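Local atomic coordinates of putative malic enzyme ((S)-malate:NAD+ oxidoreductase (decarboxylating)) (Streptococcus pyogenes, PDB entry 2A9F), a protein that probably catalyses the metal-dependent, NAD-linked oxidative decarboxylation of malate. Residues L182-D187 and A280-I285. Sequence-based numbering, arbitrary orientation.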
loop_
_atom_site.group_PDB
_atom_site.type_symbol
_atom_site.label_atom_id
_atom_site.label_comp_id
_atom_site.label_asym_id
_atom_site.label_seq_id
_atom_site.Cartn_x
_atom_site.Cartn_y
_atom_site.Cartn_z
ATOM N N LEU A 182 16.480 12.101 40.952
ATOM C CA LEU A 182 17.442 13.163 41.205
ATOM C C LEU A 182 16.834 14.102 42.244
ATOM O O LEU A 182 17.546 14.800 42.969
ATOM C CB LEU A 182 17.759 13.927 39.911
ATOM C CG LEU A 182 19.151 13.643 39.332
ATOM C CD1 LEU A 182 19.298 12.153 39.096
ATOM C CD2 LEU A 182 19.362 14.410 38.042
ATOM N N LYS A 183 15.505 14.082 42.311
ATOM C CA LYS A 183 14.734 14.905 43.232
ATOM C C LYS A 183 14.667 16.341 42.758
ATOM O O LYS A 183 14.630 17.265 43.567
ATOM C CB LYS A 183 15.331 14.859 44.644
ATOM C CG LYS A 183 14.670 13.852 45.579
ATOM C CD LYS A 183 14.765 12.429 45.051
ATOM C CE LYS A 183 14.199 11.437 46.058
ATOM N NZ LYS A 183 12.782 11.736 46.400
ATOM N N LYS A 184 14.647 16.528 41.446
ATOM C CA LYS A 184 14.580 17.865 40.873
ATOM C C LYS A 184 13.342 17.965 39.985
ATOM O O LYS A 184 12.748 16.955 39.642
ATOM C CB LYS A 184 15.845 18.127 40.054
ATOM C CG LYS A 184 17.130 17.785 40.798
ATOM C CD LYS A 184 18.392 17.957 39.937
ATOM C CE LYS A 184 19.651 17.578 40.718
ATOM N NZ LYS A 184 20.888 17.601 39.890
ATOM N N SER A 185 12.941 19.177 39.626
ATOM C CA SER A 185 11.789 19.345 38.748
ATOM C C SER A 185 12.290 19.686 37.347
ATOM O O SER A 185 13.494 19.850 37.125
ATOM C CB SER A 185 10.870 20.465 39.248
ATOM O OG SER A 185 9.750 20.632 38.390
ATOM N N LEU A 186 11.363 19.791 36.403
ATOM C CA LEU A 186 11.719 20.111 35.030
ATOM C C LEU A 186 11.832 21.632 34.873
ATOM O O LEU A 186 12.270 22.131 33.834
ATOM C CB LEU A 186 10.657 19.547 34.079
ATOM C CG LEU A 186 10.943 19.569 32.574
ATOM C CD1 LEU A 186 12.225 18.808 32.256
ATOM C CD2 LEU A 186 9.750 18.961 31.846
ATOM N N ASP A 187 11.440 22.359 35.919
ATOM C CA ASP A 187 11.490 23.819 35.912
ATOM C C ASP A 187 12.647 24.287 36.767
ATOM O O ASP A 187 12.813 25.480 36.985
ATOM C CB ASP A 187 10.205 24.412 36.486
ATOM C CG ASP A 187 8.952 23.819 35.867
ATOM O OD1 ASP A 187 8.499 24.335 34.820
ATOM O OD2 ASP A 187 8.425 22.830 36.432
ATOM N N ALA A 280 26.492 19.901 36.649
ATOM C CA ALA A 280 25.803 19.945 37.931
ATOM C C ALA A 280 26.128 18.695 38.764
ATOM O O ALA A 280 27.000 17.902 38.388
ATOM C CB ALA A 280 24.298 20.084 37.719
ATOM N N ALA A 281 25.423 18.523 39.885
ATOM C CA ALA A 281 25.659 17.413 40.814
ATOM C C ALA A 281 25.483 16.011 40.248
ATOM O O ALA A 281 26.444 15.238 40.204
ATOM C CB ALA A 281 24.789 17.584 42.042
ATOM N N ARG A 282 24.253 15.673 39.852
ATOM C CA ARG A 282 23.943 14.356 39.266
ATOM C C ARG A 282 23.710 14.592 37.769
ATOM O O ARG A 282 22.571 14.709 37.300
ATOM C CB ARG A 282 22.677 13.767 39.903
ATOM C CG ARG A 282 22.597 13.928 41.417
ATOM C CD ARG A 282 23.284 12.813 42.193
ATOM N NE ARG A 282 22.308 11.941 42.845
ATOM C CZ ARG A 282 22.614 11.023 43.755
ATOM N NH1 ARG A 282 23.877 10.855 44.127
ATOM N NH2 ARG A 282 21.659 10.269 44.288
ATOM N N PRO A 283 24.799 14.674 36.999
ATOM C CA PRO A 283 24.730 14.910 35.558
ATOM C C PRO A 283 24.194 13.767 34.697
ATOM O O PRO A 283 24.785 12.690 34.630
ATOM C CB PRO A 283 26.171 15.268 35.215
ATOM C CG PRO A 283 26.944 14.390 36.138
ATOM C CD PRO A 283 26.200 14.540 37.441
ATOM N N VAL A 284 23.064 14.012 34.046
ATOM C CA VAL A 284 22.470 13.031 33.151
ATOM C C VAL A 284 23.093 13.344 31.790
ATOM O O VAL A 284 23.571 14.457 31.577
ATOM C CB VAL A 284 20.930 13.184 33.077
ATOM C CG1 VAL A 284 20.343 12.136 32.155
ATOM C CG2 VAL A 284 20.330 13.055 34.460
ATOM N N ILE A 285 23.093 12.371 30.884
ATOM C CA ILE A 285 23.679 12.544 29.560
ATOM C C ILE A 285 23.005 11.657 28.516
ATOM O O ILE A 285 22.892 10.447 28.700
ATOM C CB ILE A 285 25.186 12.204 29.594
ATOM C CG1 ILE A 285 25.954 13.327 30.301
ATOM C CG2 ILE A 285 25.705 11.949 28.179
ATOM C CD1 ILE A 285 27.442 13.079 30.414
#
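The peptide group joining Arg282 to Pro283 turns its carbonyl oxygen to a methyl of Leu182: CD2 lies 3.3 Å from Arg282 O, and the C-O-CD2 angle of about 143° puts the methyl out beyond the oxygen and not over a face of the peptide. The other flat group, the Arg282 guanidinium, is carried past the leucine by a chain that folds beyond CG, and Arg282 makes a cation-pi contact with Tyr306. The contact lies at the surface of the Rossmann-type NAD-binding domain, away from the magnesium site. Loop 182-187, which leads from helix 162-180 to strand 190-194, meets the residues entering strand 284-287 of the same mixed sheet. The side chains of Leu182 and Arg282 pass side by side, pointing opposite ways, and touch mainly through aliphatic carbons. Leu182 CG, set by a chi1 of -107° that lies off the staggered values, is 3.6 Å from Arg282 CB, and Leu182 CD1 is 3.8 Å from the same CB. Deeper in, Val284 CG2 meets Leu182 CD2 at 4.0 Å; buried Val284 also touches Ser178 of helix 162-180 and Phe262 of a neighbouring strand, carrying the contact into the packing of helix against sheet. The backbone of Val284 is hydrogen-bonded to Ile261, a residue that the side chains of Leu182 and Lys184 both touch. Lys184, with CG beside its backbone N (chi1 -49°) and an extended chain beyond, reaches across toward Arg282. Lys184 NZ stays 6.5 Å from Arg282 NE, both groups positive, a separation that would probably bring mild repulsion at most, and Lys184 NZ ends 3.9 Å from the backbone N of Arg282.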